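Local coordinates for protein design 2L4HC2_11 (Synthetic construct, PDB 5J2L), which forms a computationally designed homo-oligomer, here a dimer of two-helix chains, with specificity mediated by modular hydrogen-bond networks, at the interface of chains A and B. Residues are numbered along the deposited sequence; one frame, centred on the assembly and turned at random. Chains: chain A/B, protein design 2L4HC2_11.

Contact 1: the interface of chains A and B. Residues chain A 36, 39-40, 42, 49; chain B 50, 53-54, 57.
Two first torsions bring B:Arg54 and A:Asp40 together across the dimer. B:Arg54 sends CG away from its carbonyl carbon (chi1 -74°) and runs extended from CG to NE, which carries the guanidinium from helix 46-80 of chain B to helix 7-41 of chain A. A:Asp40 also turns CG away from its carbonyl carbon, and its carboxylate oxygen OD1 accepts from B:Arg54 NH2 at 2.6 Å in a hydrogen bond that is also a salt bridge. The bond is short but bent, 128° at the hydrogen. NH2 meets OD1 on the anti side of the carboxylate, OD1 lies tilted from the guanidinium plane, and the two planes stand 60° apart, so this is no flat bidentate pair. A:Thr39 crosses the arginine stem at a slant, its methyl CG2 3.6 Å from B:Arg54 CG. A:Thr39 and B:Ile50 run past each other in opposite directions, their CG2 methyls tightly packed at 3.3 Å, and B:Ile50 CG2 in turn sits against one guanidinium face near its rim. A:Gln36 crosses the arginine almost perpendicularly, while its amide oxygen OE1 lies 3.7 Å from B:Ile57 CD1. Deeper in, A:Leu49 CD1 touches B:Leu53 CD1 at 3.9 Å. The patch thus borders the apolar core with a charged pair whose long aliphatic stem is itself packed, and probably helps to fix the register of the two chains near the helix-connecting loop of chain A.

Contact 2: the interface of chains A and B. Residues chain A 46, 49-50, 53; chain B 35-36, 39, 53.
A:Ile50 and B:Leu53 meet at about a right angle, with the isoleucine CG1 3.8 Å from the leucine methyl CD2. The tip of that same branch, CD1, lies 3.8 Å from B:Gln36 CA on helix 7-41 of chain B, and the other branch, CG2, is 3.3 Å from the amide oxygen OE1 of B:Gln36, a contact between a methyl and an oxygen. B:Gln36 can lay its amide beside the isoleucine because the chain bends at the second torsion (chi2 68°). B:Thr39 runs alongside A:Ile50 in the opposite sense, its hydroxyl OG1 3.7 Å from A:Ile50 CD1. That hydroxyl donates within its own helix to the carbonyl oxygen O of B:Ile35 at 2.9 Å, from above the carbonyl plane, while the methyl CG2 faces A:Ala46 CB at 4.0 Å. A valine in place of B:Thr39 would probably leave the B:Ile35 carbonyl without its hydroxyl donor and the side chain without the bond that fixes its rotation. On the core side, A:Leu53 CD1 approaches B:Leu53 CD2 obliquely at 4.0 Å. The site thus sets a leucine-isoleucine cluster beside the polar groups of B:Thr39 and B:Gln36, and is likely to help hold helix 46-80 of chain A against both helices of chain B.

Contact 3: the interface of chains A and B. Residues chain A 50, 53-54, 57; chain B 32, 53, 56-57, 60.
This contact belongs to the apolar core of the dimeric four-helix bundle, where helix 46-80 of chain A packs against both helices of chain B. A:Leu53 is central to it, and its branches divide the work. Methyl CD2 meets B:Ile57 CG1 at 3.8 Å, the two side chains crossing at about a right angle, and also reaches B:Leu60 CD1 at 3.9 Å. Methyl CD1 points to B:Ile56 CG2 at 4.0 Å as well as to the partner leucine. The first torsion (-69°) sets CG opposite the carbonyl carbon and, with chi2 at 171°, turns both methyls toward helix 46-80 of chain B. B:Leu32, from helix 7-41, closes another side. With CG opposite its backbone N (chi1 -174°), its CD2 reaches A:Leu53 CB at 3.9 Å and the backbone of A:Arg54, while its CD1 lies near A:Ile50 CG2. The contact with A:Arg54 thus involves main-chain atoms, consistent with close approach of B:Leu32 to the helix surface. One step along the bundle, A:Ile57 runs past B:Leu32 in the opposite sense, CD1 to CD2 at 3.8 Å. The same isoleucine crosses B:Leu60 nearly perpendicularly, its CG1 lying 3.7 Å from the B:Leu60 methyl CD2.

Contact 1: the interface of chains A and B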
ATOM      1  N   GLN A  36      12.284  -8.691  -4.555  1.00 20.23           N
ATOM      2  CA  GLN A  36      13.198  -9.266  -3.576  1.00 23.98           C
ATOM      3  C   GLN A  36      14.096 -10.324  -4.224  1.00 26.84           C
ATOM      4  O   GLN A  36      15.302 -10.360  -3.975  1.00 24.81           O
ATOM      5  CB  GLN A  36      12.409  -9.854  -2.411  1.00 22.27           C
ATOM      6  CG  GLN A  36      13.233 -10.519  -1.333  1.00 21.72           C
ATOM      7  CD  GLN A  36      14.163  -9.590  -0.614  1.00 40.46           C
ATOM      8  OE1 GLN A  36      13.769  -8.539  -0.101  1.00 43.37           O
ATOM      9  NE2 GLN A  36      15.427  -9.990  -0.559  1.00 46.13           N
ATOM     10  N   THR A  39      16.808  -8.826  -6.266  1.00 23.31           N
ATOM     11  CA  THR A  39      17.846  -8.323  -5.403  1.00 29.34           C
ATOM     12  C   THR A  39      18.851  -9.428  -5.133  1.00 37.00           C
ATOM     13  O   THR A  39      20.055  -9.181  -5.082  1.00 35.54           O
ATOM     14  CB  THR A  39      17.287  -7.787  -4.075  1.00 29.02           C
ATOM     15  OG1 THR A  39      16.382  -6.699  -4.318  1.00 35.23           O
ATOM     16  CG2 THR A  39      18.412  -7.292  -3.226  1.00 42.20           C
ATOM     17  N   ASP A  40      18.339 -10.643  -4.936  1.00 34.62           N
ATOM     18  CA  ASP A  40      19.166 -11.808  -4.624  1.00 43.57           C
ATOM     19  C   ASP A  40      19.995 -12.261  -5.824  1.00 55.54           C
ATOM     20  O   ASP A  40      21.188 -12.544  -5.684  1.00 55.33           O
ATOM     21  CB  ASP A  40      18.292 -12.952  -4.107  1.00 43.80           C
ATOM     22  CG  ASP A  40      17.653 -12.621  -2.761  1.00 52.93           C
ATOM     23  OD1 ASP A  40      18.084 -11.683  -2.126  1.00 55.47           O
ATOM     24  OD2 ASP A  40      16.720 -13.295  -2.388  1.00 48.72           O
ATOM     25  N   ARG A  42      21.100 -10.532  -8.129  1.00 52.17           N
ATOM     26  CA  ARG A  42      22.132  -9.528  -8.270  1.00 66.01           C
ATOM     27  C   ARG A  42      22.631  -9.492  -9.706  1.00 66.93           C
ATOM     28  O   ARG A  42      23.817  -9.291  -9.980  1.00 63.77           O
ATOM     29  CB  ARG A  42      23.254  -9.754  -7.277  1.00 70.57           C
ATOM     30  CG  ARG A  42      24.335  -8.694  -7.316  1.00 83.01           C
ATOM     31  CD  ARG A  42      25.247  -8.814  -6.164  1.00 81.65           C
ATOM     32  NE  ARG A  42      26.323  -7.846  -6.229  1.00 75.49           N
ATOM     33  CZ  ARG A  42      27.134  -7.562  -5.194  1.00 78.93           C
ATOM     34  NH1 ARG A  42      26.951  -8.177  -4.046  1.00 82.94           N
ATOM     35  NH2 ARG A  42      28.100  -6.666  -5.321  1.00 83.35           N
ATOM     36  N   LEU A  49      16.177  -1.599  -9.878  1.00 25.65           N
ATOM     37  CA  LEU A  49      15.440  -2.027  -8.691  1.00 19.37           C
ATOM     38  C   LEU A  49      14.639  -0.861  -8.131  1.00 21.26           C
ATOM     39  O   LEU A  49      13.483  -1.018  -7.725  1.00 19.35           O
ATOM     40  CB  LEU A  49      16.420  -2.541  -7.649  1.00 20.73           C
ATOM     41  CG  LEU A  49      17.171  -3.828  -8.009  1.00 28.27           C
ATOM     42  CD1 LEU A  49      18.245  -4.087  -6.965  1.00 23.48           C
ATOM     43  CD2 LEU A  49      16.184  -4.979  -8.077  1.00 29.63           C
TER
ATOM     44  N   ILE B  50      22.170  -2.506  -1.952  1.00 27.25           N
ATOM     45  CA  ILE B  50      21.291  -3.652  -1.877  1.00 28.50           C
ATOM     46  C   ILE B  50      20.680  -3.765  -0.499  1.00 28.38           C
ATOM     47  O   ILE B  50      19.496  -4.068  -0.362  1.00 25.41           O
ATOM     48  CB  ILE B  50      22.013  -4.945  -2.257  1.00 27.93           C
ATOM     49  CG1 ILE B  50      22.352  -4.929  -3.750  1.00 35.78           C
ATOM     50  CG2 ILE B  50      21.157  -6.141  -1.891  1.00 24.60           C
ATOM     51  CD1 ILE B  50      23.311  -6.022  -4.166  1.00 48.40           C
ATOM     52  N   LEU B  53      17.940  -1.275  -0.151  1.00 20.13           N
ATOM     53  CA  LEU B  53      16.774  -1.628  -0.984  1.00 18.98           C
ATOM     54  C   LEU B  53      15.977  -2.798  -0.394  1.00 22.66           C
ATOM     55  O   LEU B  53      14.745  -2.823  -0.485  1.00 20.28           O
ATOM     56  CB  LEU B  53      17.236  -1.919  -2.412  1.00 17.76           C
ATOM     57  CG  LEU B  53      17.759  -0.692  -3.170  1.00 21.86           C
ATOM     58  CD1 LEU B  53      18.368  -1.131  -4.490  1.00 27.74           C
ATOM     59  CD2 LEU B  53      16.602   0.284  -3.397  1.00 25.24           C
ATOM     60  N   ARG B  54      16.669  -3.764   0.220  1.00 21.81           N
ATOM     61  CA  ARG B  54      15.969  -4.874   0.870  1.00 22.64           C
ATOM     62  C   ARG B  54      15.148  -4.373   2.039  1.00 17.14           C
ATOM     63  O   ARG B  54      14.081  -4.916   2.319  1.00 22.58           O
ATOM     64  CB  ARG B  54      16.924  -5.965   1.312  1.00 27.85           C
ATOM     65  CG  ARG B  54      17.460  -6.807   0.177  1.00 29.63           C
ATOM     66  CD  ARG B  54      18.477  -7.794   0.624  1.00 30.37           C
ATOM     67  NE  ARG B  54      18.814  -8.728  -0.441  1.00 38.65           N
ATOM     68  CZ  ARG B  54      19.986  -9.374  -0.573  1.00 41.87           C
ATOM     69  NH1 ARG B  54      20.966  -9.162   0.278  1.00 40.51           N
ATOM     70  NH2 ARG B  54      20.148 -10.231  -1.563  1.00 47.23           N
ATOM     71  N   ILE B  57      12.002  -2.827   0.672  1.00 15.40           N
ATOM     72  CA  ILE B  57      11.062  -3.872   0.284  1.00 19.41           C
ATOM     73  C   ILE B  57      10.289  -4.340   1.504  1.00 17.66           C
ATOM     74  O   ILE B  57       9.065  -4.463   1.444  1.00 20.26           O
ATOM     75  CB  ILE B  57      11.796  -5.045  -0.394  1.00 20.71           C
ATOM     76  CG1 ILE B  57      12.353  -4.600  -1.757  1.00 20.06           C
ATOM     77  CG2 ILE B  57      10.857  -6.225  -0.566  1.00 17.40           C
ATOM     78  CD1 ILE B  57      13.319  -5.602  -2.355  1.00 23.79           C
TER

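Contact 2: the interface of chains A and B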
ATOM      1  N   ALA A  46      20.951  -1.089  -9.312  1.00 26.21           N
ATOM      2  CA  ALA A  46      20.172  -0.418  -8.307  1.00 29.28           C
ATOM      3  C   ALA A  46      19.144   0.476  -9.006  1.00 32.87           C
ATOM      4  O   ALA A  46      17.998   0.529  -8.581  1.00 26.66           O
ATOM      5  CB  ALA A  46      21.055   0.370  -7.361  1.00 28.19           C
ATOM      6  N   LEU A  49      16.177  -1.599  -9.878  1.00 25.65           N
ATOM      7  CA  LEU A  49      15.440  -2.027  -8.691  1.00 19.37           C
ATOM      8  C   LEU A  49      14.639  -0.861  -8.131  1.00 21.26           C
ATOM      9  O   LEU A  49      13.483  -1.018  -7.725  1.00 19.35           O
ATOM     10  CB  LEU A  49      16.420  -2.541  -7.649  1.00 20.73           C
ATOM     11  CG  LEU A  49      17.171  -3.828  -8.009  1.00 28.27           C
ATOM     12  CD1 LEU A  49      18.245  -4.087  -6.965  1.00 23.48           C
ATOM     13  CD2 LEU A  49      16.184  -4.979  -8.077  1.00 29.63           C
ATOM     14  N   ILE A  50      15.263   0.319  -8.128  1.00 20.60           N
ATOM     15  CA  ILE A  50      14.629   1.527  -7.635  1.00 20.29           C
ATOM     16  C   ILE A  50      13.401   1.866  -8.482  1.00 19.97           C
ATOM     17  O   ILE A  50      12.360   2.262  -7.950  1.00 17.63           O
ATOM     18  CB  ILE A  50      15.618   2.705  -7.595  1.00 18.68           C
ATOM     19  CG1 ILE A  50      16.689   2.440  -6.532  1.00 24.73           C
ATOM     20  CG2 ILE A  50      14.882   4.002  -7.286  1.00 17.03           C
ATOM     21  CD1 ILE A  50      17.855   3.411  -6.573  1.00 24.92           C
ATOM     22  N   LEU A  53      10.527  -0.376  -7.479  1.00 18.33           N
ATOM     23  CA  LEU A  53       9.982  -0.026  -6.178  1.00 17.54           C
ATOM     24  C   LEU A  53       9.171   1.275  -6.237  1.00 18.57           C
ATOM     25  O   LEU A  53       8.143   1.396  -5.570  1.00 18.68           O
ATOM     26  CB  LEU A  53      11.105   0.033  -5.160  1.00 16.00           C
ATOM     27  CG  LEU A  53      11.714  -1.336  -4.837  1.00 16.46           C
ATOM     28  CD1 LEU A  53      12.959  -1.159  -3.977  1.00 20.23           C
ATOM     29  CD2 LEU A  53      10.665  -2.182  -4.111  1.00 17.83           C
TER
ATOM     30  N   ILE B  35      18.134   6.924  -1.485  1.00 20.76           N
ATOM     31  CA  ILE B  35      18.900   5.806  -2.040  1.00 18.24           C
ATOM     32  C   ILE B  35      19.238   6.087  -3.516  1.00 20.89           C
ATOM     33  O   ILE B  35      20.341   5.784  -3.975  1.00 19.88           O
ATOM     34  CB  ILE B  35      18.144   4.460  -1.870  1.00 24.68           C
ATOM     35  CG1 ILE B  35      18.024   4.091  -0.376  1.00 21.38           C
ATOM     36  CG2 ILE B  35      18.869   3.350  -2.610  1.00 25.49           C
ATOM     37  CD1 ILE B  35      17.066   2.940  -0.106  1.00 24.93           C
ATOM     38  N   GLN B  36      18.276   6.641  -4.255  1.00 24.95           N
ATOM     39  CA  GLN B  36      18.507   7.021  -5.645  1.00 21.03           C
ATOM     40  C   GLN B  36      19.638   8.050  -5.719  1.00 24.69           C
ATOM     41  O   GLN B  36      20.497   7.976  -6.600  1.00 25.79           O
ATOM     42  CB  GLN B  36      17.255   7.585  -6.303  1.00 26.71           C
ATOM     43  CG  GLN B  36      17.481   7.941  -7.763  1.00 25.87           C
ATOM     44  CD  GLN B  36      17.698   6.733  -8.653  1.00 24.99           C
ATOM     45  OE1 GLN B  36      16.735   6.075  -9.050  1.00 25.27           O
ATOM     46  NE2 GLN B  36      18.951   6.427  -8.959  1.00 22.38           N
ATOM     47  N   THR B  39      22.960   6.320  -5.226  1.00 24.82           N
ATOM     48  CA  THR B  39      23.266   5.522  -6.405  1.00 25.80           C
ATOM     49  C   THR B  39      23.881   6.421  -7.473  1.00 28.33           C
ATOM     50  O   THR B  39      24.922   6.092  -8.058  1.00 31.21           O
ATOM     51  CB  THR B  39      21.986   4.826  -6.951  1.00 26.39           C
ATOM     52  OG1 THR B  39      21.461   3.941  -5.956  1.00 27.17           O
ATOM     53  CG2 THR B  39      22.290   4.037  -8.215  1.00 27.41           C
ATOM     54  N   LEU B  53      17.940  -1.275  -0.151  1.00 20.13           N
ATOM     55  CA  LEU B  53      16.774  -1.628  -0.984  1.00 18.98           C
ATOM     56  C   LEU B  53      15.977  -2.798  -0.394  1.00 22.66           C
ATOM     57  O   LEU B  53      14.745  -2.823  -0.485  1.00 20.28           O
ATOM     58  CB  LEU B  53      17.236  -1.919  -2.412  1.00 17.76           C
ATOM     59  CG  LEU B  53      17.759  -0.692  -3.170  1.00 21.86           C
ATOM     60  CD1 LEU B  53      18.368  -1.131  -4.490  1.00 27.74           C
ATOM     61  CD2 LEU B  53      16.602   0.284  -3.397  1.00 25.24           C
TER

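Contact 3: the interface of chains A and B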
ATOM      1  N   ILE A  50      15.263   0.319  -8.128  1.00 20.60           N
ATOM      2  CA  ILE A  50      14.629   1.527  -7.635  1.00 20.29           C
ATOM      3  C   ILE A  50      13.401   1.866  -8.482  1.00 19.97           C
ATOM      4  O   ILE A  50      12.360   2.262  -7.950  1.00 17.63           O
ATOM      5  CB  ILE A  50      15.618   2.705  -7.595  1.00 18.68           C
ATOM      6  CG1 ILE A  50      16.689   2.440  -6.532  1.00 24.73           C
ATOM      7  CG2 ILE A  50      14.882   4.002  -7.286  1.00 17.03           C
ATOM      8  CD1 ILE A  50      17.855   3.411  -6.573  1.00 24.92           C
ATOM      9  N   LEU A  53      10.527  -0.376  -7.479  1.00 18.33           N
ATOM     10  CA  LEU A  53       9.982  -0.026  -6.178  1.00 17.54           C
ATOM     11  C   LEU A  53       9.171   1.275  -6.237  1.00 18.57           C
ATOM     12  O   LEU A  53       8.143   1.396  -5.570  1.00 18.68           O
ATOM     13  CB  LEU A  53      11.105   0.033  -5.160  1.00 16.00           C
ATOM     14  CG  LEU A  53      11.714  -1.336  -4.837  1.00 16.46           C
ATOM     15  CD1 LEU A  53      12.959  -1.159  -3.977  1.00 20.23           C
ATOM     16  CD2 LEU A  53      10.665  -2.182  -4.111  1.00 17.83           C
ATOM     17  N   ARG A  54       9.633   2.209  -7.070  1.00 20.21           N
ATOM     18  CA  ARG A  54       8.975   3.466  -7.341  1.00 24.84           C
ATOM     19  C   ARG A  54       7.537   3.168  -7.788  1.00 22.66           C
ATOM     20  O   ARG A  54       6.584   3.773  -7.296  1.00 21.13           O
ATOM     21  CB  ARG A  54       9.798   4.251  -8.396  1.00 31.69           C
ATOM     22  CG  ARG A  54       9.332   5.646  -8.758  1.00 44.48           C
ATOM     23  CD  ARG A  54      10.238   6.376  -9.733  1.00 42.47           C
ATOM     24  NE  ARG A  54      11.534   6.753  -9.154  1.00 37.18           N
ATOM     25  CZ  ARG A  54      12.767   6.303  -9.506  1.00 32.91           C
ATOM     26  NH1 ARG A  54      12.939   5.465 -10.511  1.00 24.19           N
ATOM     27  NH2 ARG A  54      13.821   6.745  -8.826  1.00 27.15           N
ATOM     28  N   ILE A  57       5.279   1.846  -5.001  1.00 19.68           N
ATOM     29  CA  ILE A  57       4.788   2.906  -4.147  1.00 22.76           C
ATOM     30  C   ILE A  57       3.601   3.597  -4.789  1.00 20.44           C
ATOM     31  O   ILE A  57       2.597   3.850  -4.126  1.00 19.98           O
ATOM     32  CB  ILE A  57       5.910   3.893  -3.788  1.00 18.89           C
ATOM     33  CG1 ILE A  57       6.917   3.191  -2.869  1.00 17.74           C
ATOM     34  CG2 ILE A  57       5.347   5.142  -3.150  1.00 24.00           C
ATOM     35  CD1 ILE A  57       8.209   3.958  -2.665  1.00 19.87           C
TER
ATOM     36  N   LEU B  32      13.575   6.096  -0.388  1.00 18.51           N
ATOM     37  CA  LEU B  32      13.922   5.563  -1.684  1.00 15.51           C
ATOM     38  C   LEU B  32      14.612   6.690  -2.499  1.00 19.39           C
ATOM     39  O   LEU B  32      15.584   6.436  -3.199  1.00 18.43           O
ATOM     40  CB  LEU B  32      12.674   4.996  -2.391  1.00 18.46           C
ATOM     41  CG  LEU B  32      12.911   4.271  -3.729  1.00 21.10           C
ATOM     42  CD1 LEU B  32      13.812   3.080  -3.489  1.00 19.21           C
ATOM     43  CD2 LEU B  32      11.570   3.811  -4.323  1.00 23.89           C
ATOM     44  N   LEU B  53      17.940  -1.275  -0.151  1.00 20.13           N
ATOM     45  CA  LEU B  53      16.774  -1.628  -0.984  1.00 18.98           C
ATOM     46  C   LEU B  53      15.977  -2.798  -0.394  1.00 22.66           C
ATOM     47  O   LEU B  53      14.745  -2.823  -0.485  1.00 20.28           O
ATOM     48  CB  LEU B  53      17.236  -1.919  -2.412  1.00 17.76           C
ATOM     49  CG  LEU B  53      17.759  -0.692  -3.170  1.00 21.86           C
ATOM     50  CD1 LEU B  53      18.368  -1.131  -4.490  1.00 27.74           C
ATOM     51  CD2 LEU B  53      16.602   0.284  -3.397  1.00 25.24           C
ATOM     52  N   ILE B  56      13.795  -1.305   2.182  1.00 19.52           N
ATOM     53  CA  ILE B  56      12.641  -0.660   1.536  1.00 20.67           C
ATOM     54  C   ILE B  56      11.563  -1.679   1.190  1.00 17.65           C
ATOM     55  O   ILE B  56      10.367  -1.429   1.369  1.00 18.71           O
ATOM     56  CB  ILE B  56      13.058   0.097   0.251  1.00 22.48           C
ATOM     57  CG1 ILE B  56      13.945   1.302   0.596  1.00 18.15           C
ATOM     58  CG2 ILE B  56      11.826   0.526  -0.554  1.00 16.64           C
ATOM     59  CD1 ILE B  56      13.242   2.347   1.423  1.00 23.15           C
ATOM     60  N   ILE B  57      12.002  -2.827   0.672  1.00 15.40           N
ATOM     61  CA  ILE B  57      11.062  -3.872   0.284  1.00 19.41           C
ATOM     62  C   ILE B  57      10.289  -4.340   1.504  1.00 17.66           C
ATOM     63  O   ILE B  57       9.065  -4.463   1.444  1.00 20.26           O
ATOM     64  CB  ILE B  57      11.796  -5.045  -0.394  1.00 20.71           C
ATOM     65  CG1 ILE B  57      12.353  -4.600  -1.757  1.00 20.06           C
ATOM     66  CG2 ILE B  57      10.857  -6.225  -0.566  1.00 17.40           C
ATOM     67  CD1 ILE B  57      13.319  -5.602  -2.355  1.00 23.79           C
ATOM     68  N   LEU B  60       7.732  -1.827   2.551  1.00 17.04           N
ATOM     69  CA  LEU B  60       6.594  -1.806   1.638  1.00 13.27           C
ATOM     70  C   LEU B  60       5.700  -3.031   1.842  1.00 16.52           C
ATOM     71  O   LEU B  60       4.481  -2.929   1.747  1.00 19.05           O
ATOM     72  CB  LEU B  60       7.064  -1.691   0.189  1.00 14.44           C
ATOM     73  CG  LEU B  60       7.692  -0.338  -0.181  1.00 15.67           C
ATOM     74  CD1 LEU B  60       8.259  -0.401  -1.596  1.00 14.56           C
ATOM     75  CD2 LEU B  60       6.616   0.753  -0.071  1.00 14.86           C
TER

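The three contacts form one continuous stretch of the dimer interface: the C-alpha centres of contact 1 and contact 2 lie about 8 Å apart, those of contact 1 and contact 3 about 9 Å, and those of contact 2 and contact 3 about 7 Å. B:Leu53 belongs to all three. A:Leu49 joins contact 1 to contact 2, B:Ile57 joins contact 1 to contact 3, and A:Ile50 and A:Leu53 join contact 2 to contact 3. Helix 46-80 of each chain takes part throughout, so the polar groups and the leucine-isoleucine core are probably coupled, with a shift at one contact felt at the others.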